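Local coordinates for protein membrane-anchored mycosin mycp1 (Mycobacterium smegmatis, PDB 4KB5) that cleaves the secreted protein EspB as a membrane-anchored, subtilisin-like serine protease and may also help regulate ESX-1 type VII secretion and virulence, at residues A[44-49]-A[284-289]; A[110-115]-A[126-131]. One frame throughout, in Å; residues are numbered along the deposited sequence.

Contact 1: residues A[44-49]-A[284-289]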
loop_
_atom_site.group_PDB
_atom_site.type_symbol
_atom_site.label_atom_id
_atom_site.label_comp_id
_atom_site.label_asym_id
_atom_site.label_seq_id
_atom_site.Cartn_x
_atom_site.Cartn_y
_atom_site.Cartn_z
ATOM N N PRO A 44 -6.497 20.203 0.314
ATOM C CA PRO A 44 -7.360 19.017 0.454
ATOM C C PRO A 44 -7.515 18.679 1.937
ATOM O O PRO A 44 -6.611 18.968 2.720
ATOM C CB PRO A 44 -6.567 17.905 -0.254
ATOM C CG PRO A 44 -5.571 18.617 -1.111
ATOM C CD PRO A 44 -5.245 19.892 -0.397
ATOM N N TRP A 45 -8.641 18.087 2.315
ATOM C CA TRP A 45 -8.904 17.821 3.738
ATOM C C TRP A 45 -7.835 16.985 4.400
ATOM O O TRP A 45 -7.479 17.236 5.557
ATOM C CB TRP A 45 -10.308 17.242 3.956
ATOM C CG TRP A 45 -10.489 15.764 3.672
ATOM C CD1 TRP A 45 -11.008 15.172 2.519
ATOM C CD2 TRP A 45 -10.201 14.639 4.576
ATOM N NE1 TRP A 45 -11.036 13.804 2.634
ATOM C CE2 TRP A 45 -10.567 13.418 3.844
ATOM C CE3 TRP A 45 -9.686 14.524 5.872
ATOM C CZ2 TRP A 45 -10.426 12.151 4.407
ATOM C CZ3 TRP A 45 -9.540 13.244 6.420
ATOM C CH2 TRP A 45 -9.912 12.086 5.710
ATOM N N ALA A 46 -7.284 16.006 3.673
ATOM C CA ALA A 46 -6.268 15.120 4.259
ATOM C C ALA A 46 -5.003 15.892 4.634
ATOM O O ALA A 46 -4.342 15.563 5.623
ATOM C CB ALA A 46 -5.944 13.958 3.317
ATOM N N ASN A 47 -4.675 16.921 3.850
ATOM C CA ASN A 47 -3.526 17.775 4.140
ATOM C C ASN A 47 -3.684 18.539 5.459
ATOM O O ASN A 47 -2.714 18.699 6.205
ATOM C CB ASN A 47 -3.277 18.771 3.010
ATOM C CG ASN A 47 -2.685 18.122 1.760
ATOM O OD1 ASN A 47 -1.583 18.478 1.332
ATOM N ND2 ASN A 47 -3.413 17.170 1.174
ATOM N N ASP A 48 -4.896 19.034 5.724
ATOM C CA ASP A 48 -5.178 19.732 6.985
ATOM C C ASP A 48 -5.214 18.719 8.135
ATOM O O ASP A 48 -4.593 18.922 9.158
ATOM C CB ASP A 48 -6.519 20.466 6.927
ATOM C CG ASP A 48 -6.478 21.726 6.064
ATOM O OD1 ASP A 48 -5.403 22.354 5.926
ATOM O OD2 ASP A 48 -7.551 22.093 5.543
ATOM N N TYR A 49 -5.954 17.635 7.944
ATOM C CA TYR A 49 -6.099 16.587 8.949
ATOM C C TYR A 49 -4.747 16.043 9.439
ATOM O O TYR A 49 -4.530 15.887 10.644
ATOM C CB TYR A 49 -6.949 15.468 8.371
ATOM C CG TYR A 49 -7.370 14.430 9.372
ATOM C CD1 TYR A 49 -8.662 14.428 9.891
ATOM C CD2 TYR A 49 -6.481 13.433 9.798
ATOM C CE1 TYR A 49 -9.061 13.466 10.806
ATOM C CE2 TYR A 49 -6.871 12.476 10.723
ATOM C CZ TYR A 49 -8.158 12.499 11.219
ATOM O OH TYR A 49 -8.557 11.552 12.126
ATOM N N GLU A 284 -10.771 8.551 1.936
ATOM C CA GLU A 284 -12.081 8.925 1.357
ATOM C C GLU A 284 -12.091 10.335 0.789
ATOM O O GLU A 284 -11.459 11.234 1.350
ATOM C CB GLU A 284 -13.193 8.824 2.398
ATOM C CG GLU A 284 -13.570 7.407 2.789
ATOM C CD GLU A 284 -14.727 7.368 3.772
ATOM O OE1 GLU A 284 -15.582 8.286 3.724
ATOM O OE2 GLU A 284 -14.780 6.429 4.602
ATOM N N ASN A 285 -12.804 10.523 -0.327
ATOM C CA ASN A 285 -12.977 11.861 -0.934
ATOM C C ASN A 285 -11.657 12.601 -1.056
ATOM O O ASN A 285 -11.555 13.775 -0.678
ATOM C CB ASN A 285 -13.943 12.705 -0.089
ATOM C CG ASN A 285 -15.297 12.053 0.068
ATOM O OD1 ASN A 285 -15.929 11.675 -0.915
ATOM N ND2 ASN A 285 -15.748 11.912 1.307
ATOM N N LEU A 286 -10.636 11.921 -1.567
ATOM C CA LEU A 286 -9.303 12.520 -1.622
ATOM C C LEU A 286 -9.114 13.370 -2.857
ATOM O O LEU A 286 -9.874 13.263 -3.820
ATOM C CB LEU A 286 -8.215 11.438 -1.581
ATOM C CG LEU A 286 -8.310 10.458 -0.405
ATOM C CD1 LEU A 286 -7.233 9.401 -0.575
ATOM C CD2 LEU A 286 -8.164 11.203 0.911
ATOM N N THR A 287 -8.085 14.211 -2.803
ATOM C CA THR A 287 -7.585 14.926 -3.964
ATOM C C THR A 287 -6.200 14.391 -4.306
ATOM O O THR A 287 -5.377 14.162 -3.416
ATOM C CB THR A 287 -7.499 16.438 -3.683
ATOM O OG1 THR A 287 -8.803 16.910 -3.343
ATOM C CG2 THR A 287 -6.994 17.225 -4.916
ATOM N N SER A 288 -5.951 14.230 -5.602
ATOM C CA SER A 288 -4.647 13.820 -6.105
ATOM C C SER A 288 -4.442 14.414 -7.497
ATOM O O SER A 288 -5.296 15.138 -8.007
ATOM C CB SER A 288 -4.609 12.309 -6.333
ATOM O OG SER A 288 -3.283 11.815 -6.265
ATOM N N LEU A 289 -3.303 14.100 -8.105
ATOM C CA LEU A 289 -2.892 14.696 -9.381
ATOM C C LEU A 289 -3.086 13.703 -10.504
ATOM O O LEU A 289 -2.919 12.492 -10.302
ATOM C CB LEU A 289 -1.424 15.150 -9.352
ATOM C CG LEU A 289 -1.009 16.213 -8.334
ATOM C CD1 LEU A 289 0.461 16.579 -8.514
ATOM C CD2 LEU A 289 -1.892 17.464 -8.382
#
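Trp45 meets the 284-289 segment with the pyrrole edge of its indole, the N-H directed at the carbonyl oxygen of Glu284. The NE1 to Glu284 O distance is 2.9 Å, the N-H...O angle is 144°, and the oxygen lies almost in the ring plane. A second, weak bond runs from the same NE1 to Asn285 O at 3.4 Å, so that one donor is shared unequally by two consecutive carbonyls. Trp45 CG sits between its own backbone N and carbonyl carbon (chi1 80°), the crowded position, and from there the indole extends to the two oxygens. The CB of Asn285 also approaches NE1, at 4.1 Å. Leu286 comes up to the ring obliquely: its CD2 lies 4.3 Å from Trp45 CZ2 and makes a similar contact with the methyl of Ala46.

The fold here is that of the subtilases, and the short helix 45-49 lies over the chain that leaves strand 279-282, the outermost strand of the parallel sheet on this side. Pro44 occupies the N-cap position of that helix. Its ring crosses the Thr287 side chain at about a right angle, with Pro44 CB 3.8 Å from Thr287 CB. Pro282 on that edge strand touches both Trp45 and Ala46, while Tyr317 of helix 311-328 meets Ala46 as well. The Glu284 carboxylate takes no part; its OE2 hydrogen-bonds to Ser268 OG. On the inner side, Leu286 packs against Phe313, and its side chain lies about 9 Å from those of Ser312 and His101, two members of the inferred charge relay system.

Contact 2: residues A[110-115]-A[126-131]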
loop_
_atom_site.group_PDB
_atom_site.type_symbol
_atom_site.label_atom_id
_atom_site.label_comp_id
_atom_site.label_asym_id
_atom_site.label_seq_id
_atom_site.Cartn_x
_atom_site.Cartn_y
_atom_site.Cartn_z
ATOM N N GLY A 110 4.378 11.775 -3.348
ATOM C CA GLY A 110 5.449 12.689 -3.694
ATOM C C GLY A 110 5.115 13.814 -4.655
ATOM O O GLY A 110 6.020 14.469 -5.138
ATOM N N GLY A 111 3.830 14.025 -4.944
ATOM C CA GLY A 111 3.412 15.115 -5.835
ATOM C C GLY A 111 3.993 16.460 -5.431
ATOM O O GLY A 111 3.937 16.841 -4.254
ATOM N N ARG A 112 4.551 17.183 -6.404
ATOM C CA ARG A 112 5.152 18.494 -6.139
ATOM C C ARG A 112 4.051 19.544 -5.928
ATOM O O ARG A 112 2.920 19.332 -6.367
ATOM C CB ARG A 112 6.108 18.899 -7.270
ATOM C CG ARG A 112 7.515 18.333 -7.136
ATOM C CD ARG A 112 7.582 16.793 -7.197
ATOM N NE ARG A 112 8.983 16.364 -7.212
ATOM C CZ ARG A 112 9.469 15.225 -6.721
ATOM N NH1 ARG A 112 8.688 14.318 -6.138
ATOM N NH2 ARG A 112 10.767 14.992 -6.827
ATOM N N PRO A 113 4.362 20.646 -5.212
ATOM C CA PRO A 113 3.386 21.735 -5.071
ATOM C C PRO A 113 3.289 22.571 -6.371
ATOM O O PRO A 113 4.090 22.391 -7.293
ATOM C CB PRO A 113 3.970 22.575 -3.926
ATOM C CG PRO A 113 5.451 22.378 -4.054
ATOM C CD PRO A 113 5.619 20.936 -4.488
ATOM N N SER A 114 2.310 23.471 -6.420
ATOM C CA SER A 114 2.111 24.404 -7.528
ATOM C C SER A 114 1.633 25.762 -6.988
ATOM O O SER A 114 0.881 25.814 -6.002
ATOM C CB SER A 114 1.052 23.852 -8.476
ATOM O OG SER A 114 0.539 24.848 -9.338
ATOM N N PRO A 115 2.033 26.862 -7.661
ATOM C CA PRO A 115 1.524 28.189 -7.313
ATOM C C PRO A 115 0.014 28.359 -7.523
ATOM O O PRO A 115 -0.576 29.266 -6.949
ATOM C CB PRO A 115 2.294 29.119 -8.261
ATOM C CG PRO A 115 2.695 28.247 -9.411
ATOM C CD PRO A 115 2.997 26.923 -8.776
ATOM N N VAL A 126 10.858 13.416 -2.809
ATOM C CA VAL A 126 11.302 12.023 -3.021
ATOM C C VAL A 126 11.550 11.708 -4.503
ATOM O O VAL A 126 10.960 12.334 -5.375
ATOM C CB VAL A 126 10.318 10.951 -2.481
ATOM C CG1 VAL A 126 10.240 10.979 -0.959
ATOM C CG2 VAL A 126 8.929 11.069 -3.116
ATOM N N ARG A 127 12.418 10.730 -4.766
ATOM C CA ARG A 127 12.483 10.094 -6.083
ATOM C C ARG A 127 11.406 9.008 -6.116
ATOM O O ARG A 127 11.287 8.226 -5.174
ATOM C CB ARG A 127 13.868 9.500 -6.322
ATOM C CG ARG A 127 14.068 8.880 -7.696
ATOM C CD ARG A 127 15.509 8.413 -7.869
ATOM N NE ARG A 127 15.881 8.274 -9.277
ATOM C CZ ARG A 127 17.105 8.487 -9.765
ATOM N NH1 ARG A 127 18.100 8.856 -8.962
ATOM N NH2 ARG A 127 17.338 8.341 -11.066
ATOM N N LEU A 128 10.594 9.001 -7.171
ATOM C CA LEU A 128 9.537 8.004 -7.335
ATOM C C LEU A 128 9.910 6.980 -8.414
ATOM O O LEU A 128 10.357 7.358 -9.507
ATOM C CB LEU A 128 8.202 8.678 -7.687
ATOM C CG LEU A 128 7.565 9.617 -6.657
ATOM C CD1 LEU A 128 6.608 10.610 -7.310
ATOM C CD2 LEU A 128 6.866 8.823 -5.553
ATOM N N LEU A 129 9.736 5.695 -8.098
ATOM C CA LEU A 129 9.929 4.613 -9.067
ATOM C C LEU A 129 8.610 3.906 -9.274
ATOM O O LEU A 129 7.989 3.488 -8.306
ATOM C CB LEU A 129 10.924 3.580 -8.552
ATOM C CG LEU A 129 12.416 3.852 -8.400
ATOM C CD1 LEU A 129 13.068 2.534 -7.991
ATOM C CD2 LEU A 129 13.059 4.397 -9.671
ATOM N N SER A 130 8.185 3.751 -10.523
ATOM C CA SER A 130 6.902 3.085 -10.814
ATOM C C SER A 130 7.055 1.664 -11.359
ATOM O O SER A 130 7.688 1.460 -12.402
ATOM C CB SER A 130 6.079 3.895 -11.809
ATOM O OG SER A 130 4.898 3.179 -12.129
ATOM N N LEU A 131 6.463 0.702 -10.660
ATOM C CA LEU A 131 6.419 -0.688 -11.112
ATOM C C LEU A 131 4.958 -1.057 -11.289
ATOM O O LEU A 131 4.203 -1.035 -10.330
ATOM C CB LEU A 131 7.075 -1.626 -10.083
ATOM C CG LEU A 131 8.578 -1.487 -9.804
ATOM C CD1 LEU A 131 8.905 -0.288 -8.912
ATOM C CD2 LEU A 131 9.095 -2.776 -9.176
#
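Arg112 holds the carbonyl oxygen of Val126 with both terminal nitrogens of its guanidinium, an end-on grip on a single acceptor. NH1 and NH2 stand 3.1 and 3.0 Å from Val126 O, with N-H...O angles of 146° and 151°, and the oxygen lies in the guanidinium plane. NH1 also donates back to its own segment, to Gly110 O at 2.9 Å. Three hydrogen bonds to two carbonyls, both near the plane of the group, thus fix its rotation. The side chain bends at chi2 (63°), which sets CD; it is the bond to Gly110 O that ties the guanidinium back to its own segment.

The close apolar packing gathers around Gly110, whose CA rests 3.9 Å from Val126 CG2 and 4.3 Å from Leu128 CD1. A beta carbon here would fall 2.7 Å from that valine methyl, so this close approach depends on the bare glycine backbone. Apolar contact is looser at the guanidinium: Leu128 CD1 lies 4.4 Å from Arg112 NH1, obliquely placed, and Arg112 is partly exposed. Beyond it, Pro113 and Pro115 run out into solvent, well clear of the strand.

The contact fastens the chain just after helix 102-110 to the entry of strand 127-132, and so lies on the path from the helix that follows His101 back into the parallel sheet. Pro80 touches Arg112, whose carbonyl accepts a bond from Arg78 NE. Strand 127-132 runs between strands 82-86 and 65-70, and Val126 packs against Val66 of the latter.

Overall arrangement
The two contacts lie about 16 Å apart, centre to centre, in one subtilase domain. Along the chain, segment 44-49 comes first, both halves of contact 2 follow, and 284-289 comes last; contact 1 therefore joins regions 235 residues apart, whereas contact 2 closes a local excursion between helix 102-110 and strand 127-132. They concern different parts of the parallel sheet: contact 1 lies just beyond its edge strand 279-282, contact 2 at the start of the interior strand 127-132. The two meet where segment 284-289 touches 110-115, with Leu289 CD1 4.2 Å from Gly111 CA. Helix 102-110, which follows His101, adjoins both, and both pack within about 10 Å of residues of the inferred catalytic triad.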